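Local atomic coordinates of putative hydrolase (Burkholderia cenocepacia, PDB entry 4X00), a protein that probably acts as a hydrolase of the alpha/beta-hydrolase fold, possibly an aryl esterase that cleaves ester bonds. Residues Val16-Gly21 / Asp68-Gly73; Lys52-Pro57 / Tyr62-Tyr67; Glu210-Leu215 / Ile239-Ser244; Ile37-Gly42 / Arg271-Phe276; Leu24-Ala29 / Ala95-Ser100. All coordinates share one frame; numbering follows the deposited sequence.

Contact 1 of 5, residues Val16-Gly21 / Asp68-Gly73; sequences VTAPDG and DLRGHG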
# COMPACT_ATOMS: atom_id res chain seq x y z
N VAL A 16 -10.92 -14.04 1.97
CA VAL A 16 -9.79 -14.97 1.96
C VAL A 16 -9.29 -15.14 3.39
O VAL A 16 -9.04 -14.15 4.08
CB VAL A 16 -8.65 -14.46 1.05
CG1 VAL A 16 -7.38 -15.31 1.24
CG2 VAL A 16 -9.08 -14.45 -0.41
N THR A 17 -9.17 -16.38 3.86
CA THR A 17 -8.61 -16.61 5.19
C THR A 17 -7.09 -16.67 5.17
O THR A 17 -6.51 -17.45 4.43
CB THR A 17 -9.16 -17.90 5.78
OG1 THR A 17 -10.59 -17.86 5.75
CG2 THR A 17 -8.69 -18.08 7.22
N ALA A 18 -6.44 -15.85 5.99
CA ALA A 18 -4.98 -15.87 6.10
C ALA A 18 -4.50 -17.02 6.98
O ALA A 18 -5.29 -17.64 7.70
CB ALA A 18 -4.49 -14.52 6.65
N PRO A 19 -3.19 -17.33 6.96
CA PRO A 19 -2.75 -18.52 7.71
C PRO A 19 -2.92 -18.44 9.24
O PRO A 19 -2.94 -19.49 9.89
CB PRO A 19 -1.27 -18.63 7.34
CG PRO A 19 -1.12 -17.87 6.07
CD PRO A 19 -2.14 -16.79 6.07
N ASP A 20 -3.05 -17.24 9.79
CA ASP A 20 -3.28 -17.11 11.22
C ASP A 20 -4.77 -17.00 11.54
O ASP A 20 -5.15 -16.75 12.69
CB ASP A 20 -2.48 -15.93 11.84
CG ASP A 20 -2.92 -14.57 11.37
OD1 ASP A 20 -3.56 -14.49 10.31
OD2 ASP A 20 -2.63 -13.56 12.07
N GLY A 21 -5.62 -17.20 10.53
CA GLY A 21 -7.05 -17.25 10.73
C GLY A 21 -7.76 -15.92 10.50
O GLY A 21 -8.99 -15.89 10.55
N ASP A 68 -8.65 -5.26 1.87
CA ASP A 68 -8.39 -4.47 3.06
C ASP A 68 -7.29 -5.15 3.87
O ASP A 68 -7.36 -6.37 4.16
CB ASP A 68 -9.64 -4.31 3.92
CG ASP A 68 -10.76 -3.56 3.23
OD1 ASP A 68 -10.51 -2.84 2.23
OD2 ASP A 68 -11.92 -3.71 3.66
N LEU A 69 -6.26 -4.41 4.23
CA LEU A 69 -5.22 -4.93 5.15
C LEU A 69 -5.82 -5.37 6.48
O LEU A 69 -6.87 -4.85 6.92
CB LEU A 69 -4.17 -3.85 5.45
CG LEU A 69 -3.31 -3.37 4.28
CD1 LEU A 69 -2.44 -2.21 4.78
CD2 LEU A 69 -2.48 -4.52 3.73
N ARG A 70 -5.16 -6.32 7.13
CA ARG A 70 -5.55 -6.64 8.50
C ARG A 70 -5.61 -5.34 9.31
O ARG A 70 -4.81 -4.40 9.13
CB ARG A 70 -4.57 -7.63 9.15
CG ARG A 70 -3.13 -7.15 9.33
CD ARG A 70 -2.29 -8.19 10.14
NE ARG A 70 -2.49 -9.51 9.54
CZ ARG A 70 -2.71 -10.63 10.22
NH1 ARG A 70 -3.00 -11.73 9.57
NH2 ARG A 70 -2.62 -10.64 11.56
N GLY A 71 -6.59 -5.27 10.21
CA GLY A 71 -6.77 -4.08 11.02
C GLY A 71 -7.48 -2.92 10.35
O GLY A 71 -7.67 -1.89 11.00
N HIS A 72 -7.85 -3.08 9.08
CA HIS A 72 -8.42 -2.01 8.27
C HIS A 72 -9.74 -2.40 7.62
O HIS A 72 -10.02 -3.59 7.42
CB HIS A 72 -7.44 -1.63 7.15
CG HIS A 72 -6.18 -0.94 7.62
ND1 HIS A 72 -5.10 -1.61 8.16
CD2 HIS A 72 -5.83 0.37 7.54
CE1 HIS A 72 -4.14 -0.73 8.41
NE2 HIS A 72 -4.56 0.48 8.05
N GLY A 73 -10.54 -1.40 7.27
CA GLY A 73 -11.71 -1.62 6.44
C GLY A 73 -12.65 -2.66 7.02
O GLY A 73 -13.05 -2.56 8.20

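Contact 2 of 5, residues Lys52-Pro57 / Tyr62-Tyr67; sequences KQLQDP and YRLITY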
# COMPACT_ATOMS: atom_id res chain seq x y z
N LYS A 52 -10.00 5.38 -8.33
CA LYS A 52 -9.71 5.99 -9.63
C LYS A 52 -8.95 5.05 -10.55
O LYS A 52 -8.88 5.28 -11.77
CB LYS A 52 -8.93 7.29 -9.45
CG LYS A 52 -9.71 8.33 -8.67
CD LYS A 52 -9.04 9.65 -8.75
CE LYS A 52 -9.69 10.65 -7.82
NZ LYS A 52 -8.92 11.91 -7.86
N GLN A 53 -8.36 4.00 -9.99
CA GLN A 53 -7.75 2.94 -10.81
C GLN A 53 -8.85 1.97 -11.25
O GLN A 53 -8.96 1.63 -12.44
CB GLN A 53 -6.65 2.20 -10.05
CG GLN A 53 -5.37 3.03 -9.86
CD GLN A 53 -5.59 4.32 -9.08
OE1 GLN A 53 -5.96 4.27 -7.89
NE2 GLN A 53 -5.34 5.49 -9.70
N LEU A 54 -9.68 1.52 -10.31
CA LEU A 54 -10.71 0.53 -10.66
C LEU A 54 -11.76 1.04 -11.63
O LEU A 54 -12.34 0.26 -12.37
CB LEU A 54 -11.42 0.04 -9.40
CG LEU A 54 -10.49 -0.43 -8.29
CD1 LEU A 54 -11.30 -0.74 -7.04
CD2 LEU A 54 -9.70 -1.65 -8.79
N GLN A 55 -12.00 2.34 -11.61
CA GLN A 55 -13.01 2.93 -12.49
C GLN A 55 -12.52 3.31 -13.88
O GLN A 55 -13.31 3.72 -14.71
CB GLN A 55 -13.61 4.18 -11.83
CG GLN A 55 -14.41 3.90 -10.57
CD GLN A 55 -14.68 5.16 -9.75
OE1 GLN A 55 -14.25 6.26 -10.11
NE2 GLN A 55 -15.39 5.00 -8.63
N ASP A 56 -11.22 3.20 -14.13
CA ASP A 56 -10.66 3.64 -15.41
C ASP A 56 -10.89 2.58 -16.48
O ASP A 56 -10.38 1.48 -16.36
CB ASP A 56 -9.17 3.93 -15.24
CG ASP A 56 -8.58 4.63 -16.45
OD1 ASP A 56 -9.13 4.50 -17.55
OD2 ASP A 56 -7.53 5.28 -16.32
N PRO A 57 -11.64 2.92 -17.54
CA PRO A 57 -11.87 1.95 -18.62
C PRO A 57 -10.56 1.37 -19.17
O PRO A 57 -10.51 0.21 -19.60
CB PRO A 57 -12.58 2.78 -19.69
CG PRO A 57 -13.21 3.87 -18.98
CD PRO A 57 -12.37 4.18 -17.77
N TYR A 62 -7.29 -5.62 -17.42
CA TYR A 62 -6.54 -6.33 -16.39
C TYR A 62 -7.48 -6.93 -15.37
O TYR A 62 -8.62 -6.48 -15.26
CB TYR A 62 -5.57 -5.41 -15.65
CG TYR A 62 -4.56 -4.78 -16.57
CD1 TYR A 62 -3.66 -5.57 -17.28
CD2 TYR A 62 -4.49 -3.41 -16.71
CE1 TYR A 62 -2.72 -4.99 -18.16
CE2 TYR A 62 -3.56 -2.81 -17.56
CZ TYR A 62 -2.67 -3.62 -18.28
OH TYR A 62 -1.75 -3.05 -19.13
N ARG A 63 -7.02 -7.92 -14.61
CA ARG A 63 -7.77 -8.43 -13.46
C ARG A 63 -7.37 -7.59 -12.25
O ARG A 63 -6.23 -7.67 -11.77
CB ARG A 63 -7.49 -9.91 -13.26
CG ARG A 63 -8.24 -10.50 -12.07
CD ARG A 63 -7.93 -11.98 -11.88
NE ARG A 63 -8.70 -12.51 -10.76
CZ ARG A 63 -8.45 -13.69 -10.21
NH1 ARG A 63 -7.45 -14.43 -10.67
NH2 ARG A 63 -9.21 -14.12 -9.20
N LEU A 64 -8.29 -6.75 -11.77
CA LEU A 64 -7.95 -5.74 -10.77
C LEU A 64 -8.39 -6.19 -9.38
O LEU A 64 -9.58 -6.20 -9.08
CB LEU A 64 -8.61 -4.40 -11.13
CG LEU A 64 -8.28 -3.86 -12.53
CD1 LEU A 64 -9.15 -2.62 -12.83
CD2 LEU A 64 -6.81 -3.49 -12.63
N ILE A 65 -7.42 -6.56 -8.56
CA ILE A 65 -7.72 -7.13 -7.25
C ILE A 65 -7.35 -6.14 -6.16
O ILE A 65 -6.22 -5.64 -6.13
CB ILE A 65 -6.93 -8.44 -7.05
CG1 ILE A 65 -7.35 -9.47 -8.11
CG2 ILE A 65 -7.12 -8.97 -5.61
CD1 ILE A 65 -6.34 -10.63 -8.24
N THR A 66 -8.27 -5.89 -5.23
CA THR A 66 -7.97 -5.07 -4.07
C THR A 66 -8.32 -5.87 -2.81
O THR A 66 -9.04 -6.86 -2.88
CB THR A 66 -8.77 -3.74 -4.07
OG1 THR A 66 -10.17 -4.01 -4.20
CG2 THR A 66 -8.35 -2.81 -5.20
N TYR A 67 -7.84 -5.42 -1.66
CA TYR A 67 -8.27 -6.01 -0.40
C TYR A 67 -8.01 -5.03 0.72
O TYR A 67 -7.25 -4.05 0.57
CB TYR A 67 -7.55 -7.33 -0.11
CG TYR A 67 -6.07 -7.28 0.17
CD1 TYR A 67 -5.16 -7.15 -0.87
CD2 TYR A 67 -5.58 -7.42 1.47
CE1 TYR A 67 -3.79 -7.17 -0.63
CE2 TYR A 67 -4.23 -7.44 1.74
CZ TYR A 67 -3.32 -7.34 0.67
OH TYR A 67 -1.97 -7.36 0.91

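Contact 3 of 5, residues Glu210-Leu215 / Ile239-Ser244; sequences EAAKGL and IARAKS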
# COMPACT_ATOMS: atom_id res chain seq x y z
N GLU A 210 11.61 -6.04 6.32
CA GLU A 210 12.85 -6.59 5.78
C GLU A 210 13.12 -6.03 4.39
O GLU A 210 13.17 -6.76 3.40
CB GLU A 210 12.78 -8.11 5.75
CG GLU A 210 12.60 -8.67 7.16
CD GLU A 210 12.73 -10.17 7.21
OE1 GLU A 210 11.74 -10.84 7.57
OE2 GLU A 210 13.82 -10.68 6.91
N ALA A 211 13.28 -4.71 4.33
CA ALA A 211 13.50 -4.05 3.05
C ALA A 211 14.83 -4.48 2.42
O ALA A 211 14.90 -4.71 1.22
CB ALA A 211 13.45 -2.56 3.23
N ALA A 212 15.89 -4.55 3.21
CA ALA A 212 17.19 -4.87 2.65
C ALA A 212 17.17 -6.24 2.00
O ALA A 212 17.59 -6.41 0.84
CB ALA A 212 18.25 -4.81 3.71
N LYS A 213 16.63 -7.22 2.72
CA LYS A 213 16.55 -8.57 2.17
C LYS A 213 15.58 -8.64 0.97
O LYS A 213 15.93 -9.18 -0.07
CB LYS A 213 16.14 -9.55 3.26
CG LYS A 213 16.06 -11.00 2.82
CD LYS A 213 15.63 -11.92 3.95
CE LYS A 213 15.54 -13.36 3.46
NZ LYS A 213 14.94 -14.25 4.48
N GLY A 214 14.37 -8.11 1.10
CA GLY A 214 13.40 -8.29 0.04
C GLY A 214 13.76 -7.53 -1.23
O GLY A 214 13.63 -8.06 -2.33
N LEU A 215 14.17 -6.27 -1.08
CA LEU A 215 14.50 -5.48 -2.26
C LEU A 215 15.76 -5.96 -2.93
O LEU A 215 15.83 -6.03 -4.16
CB LEU A 215 14.66 -3.99 -1.88
CG LEU A 215 13.37 -3.29 -1.52
CD1 LEU A 215 13.67 -1.88 -1.00
CD2 LEU A 215 12.43 -3.23 -2.72
N ILE A 239 13.72 6.72 -2.02
CA ILE A 239 14.13 6.24 -3.33
C ILE A 239 15.62 5.91 -3.33
O ILE A 239 16.02 4.85 -3.82
CB ILE A 239 13.80 7.27 -4.42
CG1 ILE A 239 12.28 7.32 -4.64
CG2 ILE A 239 14.49 6.89 -5.76
CD1 ILE A 239 11.83 8.51 -5.44
N ALA A 240 16.43 6.78 -2.74
CA ALA A 240 17.87 6.57 -2.75
C ALA A 240 18.25 5.34 -1.94
O ALA A 240 19.11 4.56 -2.35
CB ALA A 240 18.61 7.82 -2.24
N ARG A 241 17.60 5.13 -0.80
CA ARG A 241 17.86 3.94 -0.00
C ARG A 241 17.48 2.69 -0.78
O ARG A 241 18.24 1.73 -0.82
CB ARG A 241 17.09 4.01 1.32
CG ARG A 241 17.19 2.74 2.15
CD ARG A 241 18.61 2.41 2.58
NE ARG A 241 18.55 1.28 3.50
CZ ARG A 241 19.49 0.36 3.65
NH1 ARG A 241 20.61 0.40 2.93
NH2 ARG A 241 19.30 -0.62 4.52
N ALA A 242 16.32 2.71 -1.42
CA ALA A 242 15.91 1.55 -2.22
C ALA A 242 16.87 1.27 -3.37
O ALA A 242 17.19 0.10 -3.61
CB ALA A 242 14.50 1.75 -2.74
N LYS A 243 17.31 2.31 -4.09
CA LYS A 243 18.22 2.10 -5.21
C LYS A 243 19.58 1.62 -4.71
O LYS A 243 20.28 0.90 -5.43
CB LYS A 243 18.39 3.37 -6.03
CG LYS A 243 17.19 3.64 -6.92
CD LYS A 243 17.41 4.85 -7.78
CE LYS A 243 16.26 5.01 -8.76
NZ LYS A 243 16.50 6.14 -9.74
N SER A 244 19.95 2.00 -3.49
CA SER A 244 21.20 1.54 -2.89
C SER A 244 21.12 0.03 -2.68
O SER A 244 22.11 -0.70 -2.86
CB SER A 244 21.45 2.28 -1.57
OG SER A 244 22.68 1.91 -0.99

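Contact 4 of 5, residues Ile37-Gly42 / Arg271-Phe276; sequences IIFIHG and RDLSDF. With EDO (1,2-ethanediol), chain H; EDO (1,2-ethanediol), chain J.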
# COMPACT_ATOMS: atom_id res chain seq x y z
N ILE A 37 -3.43 -7.53 -11.36
CA ILE A 37 -2.77 -6.50 -10.59
C ILE A 37 -3.39 -6.52 -9.21
O ILE A 37 -4.62 -6.48 -9.09
CB ILE A 37 -2.94 -5.09 -11.20
CG1 ILE A 37 -2.48 -5.08 -12.67
CG2 ILE A 37 -2.20 -4.05 -10.34
CD1 ILE A 37 -2.82 -3.77 -13.39
N ILE A 38 -2.56 -6.66 -8.17
CA ILE A 38 -3.04 -6.63 -6.79
C ILE A 38 -2.60 -5.34 -6.13
O ILE A 38 -1.39 -5.05 -6.08
CB ILE A 38 -2.51 -7.84 -6.00
CG1 ILE A 38 -3.03 -9.16 -6.61
CG2 ILE A 38 -2.91 -7.73 -4.55
CD1 ILE A 38 -2.32 -10.41 -6.07
N PHE A 39 -3.60 -4.56 -5.69
CA PHE A 39 -3.40 -3.27 -5.06
C PHE A 39 -3.41 -3.41 -3.54
O PHE A 39 -4.33 -4.04 -3.00
CB PHE A 39 -4.49 -2.28 -5.45
CG PHE A 39 -4.51 -1.98 -6.92
CD1 PHE A 39 -5.23 -2.78 -7.79
CD2 PHE A 39 -3.85 -0.85 -7.43
CE1 PHE A 39 -5.28 -2.48 -9.16
CE2 PHE A 39 -3.89 -0.55 -8.79
CZ PHE A 39 -4.61 -1.36 -9.65
N ILE A 40 -2.42 -2.83 -2.88
CA ILE A 40 -2.22 -2.95 -1.43
C ILE A 40 -2.19 -1.56 -0.86
O ILE A 40 -1.27 -0.79 -1.18
CB ILE A 40 -0.90 -3.67 -1.11
CG1 ILE A 40 -0.80 -4.98 -1.90
CG2 ILE A 40 -0.79 -3.94 0.40
CD1 ILE A 40 0.64 -5.47 -2.05
N HIS A 41 -3.20 -1.19 -0.09
CA HIS A 41 -3.30 0.18 0.40
C HIS A 41 -2.37 0.44 1.60
O HIS A 41 -1.59 -0.44 2.00
CB HIS A 41 -4.75 0.52 0.76
CG HIS A 41 -5.28 -0.23 1.95
ND1 HIS A 41 -5.03 0.14 3.26
CD2 HIS A 41 -6.08 -1.33 2.02
CE1 HIS A 41 -5.63 -0.71 4.08
NE2 HIS A 41 -6.30 -1.60 3.36
N GLY A 42 -2.43 1.66 2.13
CA GLY A 42 -1.55 2.09 3.19
C GLY A 42 -2.28 2.33 4.50
O GLY A 42 -3.47 2.02 4.64
N ARG A 271 -1.65 5.72 -16.48
CA ARG A 271 -0.77 5.57 -17.64
C ARG A 271 0.54 4.87 -17.23
O ARG A 271 0.95 3.88 -17.84
CB ARG A 271 -0.49 6.95 -18.24
CG ARG A 271 0.31 6.87 -19.54
CD ARG A 271 0.97 8.23 -19.87
NE ARG A 271 2.09 8.47 -18.97
CZ ARG A 271 2.41 9.65 -18.42
NH1 ARG A 271 1.72 10.75 -18.71
NH2 ARG A 271 3.43 9.74 -17.57
N ASP A 272 1.19 5.39 -16.18
CA ASP A 272 2.43 4.77 -15.72
C ASP A 272 2.23 3.32 -15.29
O ASP A 272 3.07 2.46 -15.57
CB ASP A 272 3.01 5.58 -14.56
CG ASP A 272 3.68 6.87 -14.99
OD1 ASP A 272 4.02 7.05 -16.20
OD2 ASP A 272 3.91 7.71 -14.10
N LEU A 273 1.12 3.04 -14.62
CA LEU A 273 0.86 1.68 -14.14
C LEU A 273 0.64 0.74 -15.31
O LEU A 273 1.26 -0.34 -15.39
CB LEU A 273 -0.35 1.66 -13.20
CG LEU A 273 -0.78 0.26 -12.76
CD1 LEU A 273 0.39 -0.49 -12.04
CD2 LEU A 273 -2.00 0.35 -11.84
N SER A 274 -0.20 1.14 -16.27
CA SER A 274 -0.45 0.24 -17.40
C SER A 274 0.84 0.00 -18.20
O SER A 274 1.13 -1.13 -18.59
CB SER A 274 -1.56 0.79 -18.29
OG SER A 274 -1.83 -0.11 -19.36
N ASP A 275 1.62 1.06 -18.39
CA ASP A 275 2.89 0.93 -19.10
C ASP A 275 3.84 -0.01 -18.36
O ASP A 275 4.51 -0.82 -18.98
CB ASP A 275 3.55 2.30 -19.31
CG ASP A 275 2.80 3.16 -20.30
OD1 ASP A 275 1.87 2.65 -20.96
OD2 ASP A 275 3.15 4.35 -20.43
N PHE A 276 3.89 0.08 -17.03
CA PHE A 276 4.75 -0.77 -16.26
C PHE A 276 4.32 -2.24 -16.40
O PHE A 276 5.16 -3.15 -16.62
CB PHE A 276 4.73 -0.37 -14.79
CG PHE A 276 5.51 -1.31 -13.91
CD1 PHE A 276 6.89 -1.18 -13.82
CD2 PHE A 276 4.90 -2.36 -13.23
CE1 PHE A 276 7.66 -2.04 -13.05
CE2 PHE A 276 5.66 -3.24 -12.43
CZ PHE A 276 7.04 -3.07 -12.34
C1 EDO H . 7.34 10.77 -14.95
O1 EDO H . 6.90 11.79 -15.87
C2 EDO H . 6.41 9.56 -14.93
O2 EDO H . 5.03 9.93 -14.95
C1 EDO J . 3.34 0.85 -23.67
O1 EDO J . 2.06 1.31 -23.24
C2 EDO J . 4.36 1.98 -23.67
O2 EDO J . 4.12 2.89 -24.75

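Contact 5 of 5, residues Leu24-Ala29 / Ala95-Ser100; sequences LAVQEA and AAIIES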
# COMPACT_ATOMS: atom_id res chain seq x y z
N LEU A 24 -9.70 -11.77 5.38
CA LEU A 24 -9.47 -10.57 4.58
C LEU A 24 -10.62 -10.33 3.64
O LEU A 24 -11.07 -11.26 2.98
CB LEU A 24 -8.18 -10.73 3.79
CG LEU A 24 -6.97 -11.05 4.66
CD1 LEU A 24 -5.83 -11.59 3.81
CD2 LEU A 24 -6.57 -9.84 5.51
N ALA A 25 -11.06 -9.08 3.58
CA ALA A 25 -12.10 -8.67 2.63
C ALA A 25 -11.43 -8.33 1.30
O ALA A 25 -10.58 -7.44 1.26
CB ALA A 25 -12.85 -7.47 3.18
N VAL A 26 -11.81 -9.04 0.25
CA VAL A 26 -11.19 -8.94 -1.07
C VAL A 26 -12.23 -8.51 -2.11
O VAL A 26 -13.42 -8.87 -2.03
CB VAL A 26 -10.57 -10.29 -1.47
CG1 VAL A 26 -9.85 -10.17 -2.79
CG2 VAL A 26 -9.62 -10.77 -0.37
N GLN A 27 -11.78 -7.71 -3.07
CA GLN A 27 -12.66 -7.27 -4.17
C GLN A 27 -11.97 -7.47 -5.52
O GLN A 27 -10.74 -7.46 -5.59
CB GLN A 27 -13.05 -5.80 -4.03
CG GLN A 27 -13.52 -5.38 -2.65
CD GLN A 27 -12.41 -5.34 -1.62
OE1 GLN A 27 -11.28 -4.95 -1.90
NE2 GLN A 27 -12.73 -5.75 -0.41
N GLU A 28 -12.77 -7.64 -6.57
CA GLU A 28 -12.22 -7.72 -7.91
C GLU A 28 -13.01 -6.91 -8.89
O GLU A 28 -14.24 -6.80 -8.79
CB GLU A 28 -12.20 -9.15 -8.42
CG GLU A 28 -11.07 -9.93 -7.99
CD GLU A 28 -11.03 -11.23 -8.75
OE1 GLU A 28 -11.13 -11.25 -10.01
OE2 GLU A 28 -10.93 -12.24 -8.06
N ALA A 29 -12.30 -6.38 -9.87
CA ALA A 29 -12.92 -5.65 -10.96
C ALA A 29 -12.13 -5.97 -12.21
O ALA A 29 -11.20 -6.76 -12.17
CB ALA A 29 -12.93 -4.15 -10.69
N ALA A 95 0.27 -13.28 0.54
CA ALA A 95 0.49 -14.58 -0.08
C ALA A 95 -0.81 -15.37 -0.18
O ALA A 95 -1.05 -16.07 -1.16
CB ALA A 95 1.54 -15.37 0.69
N ALA A 96 -1.66 -15.25 0.85
CA ALA A 96 -2.91 -15.98 0.85
C ALA A 96 -3.84 -15.48 -0.25
O ALA A 96 -4.53 -16.26 -0.90
CB ALA A 96 -3.58 -15.87 2.21
N ILE A 97 -3.87 -14.16 -0.45
CA ILE A 97 -4.66 -13.62 -1.56
C ILE A 97 -4.10 -14.04 -2.92
O ILE A 97 -4.88 -14.44 -3.78
CB ILE A 97 -4.74 -12.13 -1.41
CG1 ILE A 97 -5.71 -11.89 -0.24
CG2 ILE A 97 -5.20 -11.41 -2.71
CD1 ILE A 97 -5.73 -10.56 0.28
N ILE A 98 -2.78 -14.00 -3.11
CA ILE A 98 -2.19 -14.48 -4.37
C ILE A 98 -2.60 -15.92 -4.62
O ILE A 98 -2.97 -16.29 -5.74
CB ILE A 98 -0.65 -14.35 -4.34
CG1 ILE A 98 -0.29 -12.85 -4.33
CG2 ILE A 98 -0.01 -15.07 -5.53
CD1 ILE A 98 1.16 -12.55 -4.06
N GLU A 99 -2.58 -16.74 -3.58
CA GLU A 99 -2.94 -18.15 -3.75
C GLU A 99 -4.43 -18.36 -4.02
O GLU A 99 -4.82 -19.10 -4.93
CB GLU A 99 -2.52 -18.96 -2.53
CG GLU A 99 -1.02 -19.16 -2.49
CD GLU A 99 -0.55 -20.01 -1.31
OE1 GLU A 99 -1.24 -21.00 -0.95
OE2 GLU A 99 0.52 -19.67 -0.75
N SER A 100 -5.27 -17.70 -3.22
CA SER A 100 -6.70 -17.97 -3.28
C SER A 100 -7.30 -17.52 -4.60
O SER A 100 -8.20 -18.16 -5.15
CB SER A 100 -7.41 -17.28 -2.11
OG SER A 100 -8.76 -17.71 -2.04

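Contact 1 of 5, residues Val16-Gly21 / Asp68-Gly73
The carboxylate oxygen OD2 of D20 takes a hydrogen bond from R70 NH2 at 3.0 Å through its syn lone pair, and R89 forms a salt bridge to the same oxygen. R70 NH1 binds the other oxygen, D20 OD1, at 2.9 Å with an N-H...O angle of 157°. The pair is therefore an end-on bidentate salt bridge, with one terminal nitrogen for each oxygen. It is not fully coplanar: the carboxylate and guanidinium planes are 33° apart, although both oxygens stay close to the guanidinium plane. A bend at chi3 of R70 (50°) turns its head toward D20, while the methyl of A18 lies at the guanidinium edge, its CB 4.3 Å from R70 NH1. D20 sits in the type I turn A18-G21, closed by G21 N to A18 O at 2.9 Å; R70 sits in the type II turn L69-H72, where H72 ND1 donates to R70 O at 3.0 Å. R70 NE forms a salt bridge with D93 of helix 87-100, and R70 NH2 also reaches S83 O. The opposite charges of D20, D93, R70 and R89 probably offset one another, which would favour ionised carboxylates; the bonds to NE, NH1 and NH2 fix the rotation of the guanidinium.

Contact 2 of 5, residues Lys52-Pro57 / Tyr62-Tyr67
Helix 51-54 lies over strand 63-67, and the backbones come nearest at L54 and L64, whose CA atoms are 6.9 Å apart. The contact is apolar and is centred on L54, which meets L64 and T66. L54 reaches the strand through CD2, which packs 3.8 Å from L64 CB; the two leucine side chains slide past each other in opposite directions. L54 and T66 instead meet tip to tip, both leucine methyls converging on the threonine methyl, with L54 CD2 4.0 Å from T66 CG2. The first torsion of T66 (chi1 54°) sets CG2 anti to the carbonyl carbon, where it faces L54, and leaves OG1 to bond Q27 of strand 23-30. L64 CD1 extends toward the helix backbone, 4.3 Å from Q53 O. L64 and T66 alternate with I65, whose CB is directed away from the helix and whose side chain touches V26 and E28 of strand 23-30. The segments belong to the beta-alpha-beta unit of strand 36-40, helix 51-54 and strand 63-67; F39 of the neighbouring strand touches both L64 and T66, and Q53 packs on F269 of helix 266-280.

Contact 3 of 5, residues Glu210-Leu215 / Ile239-Ser244
A212 and L215, one helical turn apart on helix 211-216, supply the side chains that meet helix 235-245. E210 occupies the N-cap position just before the first of these helices, and its carbonyl O accepts G214 N at 2.9 Å. Next comes A212, whose CB lies 4.4 Å from R241 NH2 and approaches the guanidinium group obliquely. This is a loose contact at the margin: the arginine's stronger partner is E141, which forms a salt bridge with R241 NE. A bend at chi2 (62°) brings the R241 chain back toward A212 from the facing helix. One turn after A212, L215 makes the apolar contact through a single methyl, CD1, which lies 4.1 Å from A242 CB. The CA atoms of L215 and A242 are the nearest across the pair, at 7.2 Å, a close spacing consistent with the small side chain of A242. Only about 100 Å² is buried in total, so the evidence is for a light helix-helix contact. Beneath it lies the central sheet: L215 rests on L222 and A242 on L224, both of strand 222-227, while L215 also touches S119 of helix 113-125.

Contact 4 of 5, residues Ile37-Gly42 / Arg271-Phe276
L273 meets F39 through one methyl, and the path from its CB explains how. The CB points toward strand 36-40, and CG stands anti to the backbone N (chi1 174°), which carries the branch away from the helix axis. At CG the chain forks, and CD2 is the arm that does the touching. It lies 3.7 Å from F39 CE2 and 3.8 Å from F39 CZ, so the methyl sits by the far end of the phenyl ring and approaches it obliquely. The same CD2 is 4.5 Å from I37 CD1, a more distant apolar neighbour. On the strand side, I37 CG2 lies 3.6 Å above one face of the F39 ring, offset toward its rim, so neighbouring side chains constrain the ring from more than one direction. The outward side of the helix is polar: R271 NH2 donates to D272 OD1 at 3.1 Å from above the carboxylate plane, and a 1,2-ethanediol, probably from the crystallisation liquor, bonds D272 OD2 at 2.6 Å. Y254 also binds that oxygen. The inward side lies against the parallel core of the sheet. V109 of strand 107-111 touches I37, F39 and L273 together, and F276 packs on V107. F39 also touches L64 and T66 of strand 63-67, so helix 266-280 packs on the adjacent strands 36-40 and 107-111, with strand 63-67 next to F39.

Contact 5 of 5, residues Leu24-Ala29 / Ala95-Ser100
I97 of helix 87-100 packs against L24 and V26 of strand 23-30, a helix-on-sheet contact of the alpha/beta-hydrolase fold. Following the helix from its A95 end, E99 N bonds A95 O at 2.9 Å, an i+4 to i bond as in an alpha helix. A95 faces helix 113-125, where it touches Y121 and Y125. A96 turns its CB toward the strand but stops short of contact. I97 then carries the contact. Its CG1 is anti to the carbonyl carbon (chi1 -73°), and the extended second torsion (167°) sends CD1 out to meet both strand side chains. L24 crosses this arm at a slant, with its CD1 3.7 Å from I97 CD1. V26 meets the arm tip to tip, with its CG2 3.9 Å from I97 CD1. The spacing of these strand residues follows beta alternation: the CB of A25, between them, points away from the helix. I98 touches Y121 of helix 113-125, and S100 touches V16 of strand 12-17. The backbones are nearest at V26 and I97, with CA atoms 8.0 Å apart, a distance bridged by the side chains of L24, V26 and I97. Y67 of strand 63-67 also packs on I97. Further back along the isoleucine, CG1 remains engaged, 4.1 Å from both L24 CD1 and V26 CG2.

Contacts 1, 2, 4 and 5 all reach the eight-stranded mixed sheet. Contacts 2 and 4 lie about 9 Å apart between centres and are joined by I65 N to I37 O at 2.8 Å, between adjacent parallel strands. Contacts 1 and 5, about 10 Å apart between centres, share the antiparallel pairing of V16 O with L24 N, 2.8 Å. Contact 5 meets contact 2 through the salt bridge R63 NH2 to E28 OE2, 2.8 Å. Contact 3 stands apart, about 27 Å from contact 2 between centres and across the chain's centre. The possible catalytic triad is S112, H259 and D230; F39 of contact 4 lies near the putative nucleophile elbow without touching it.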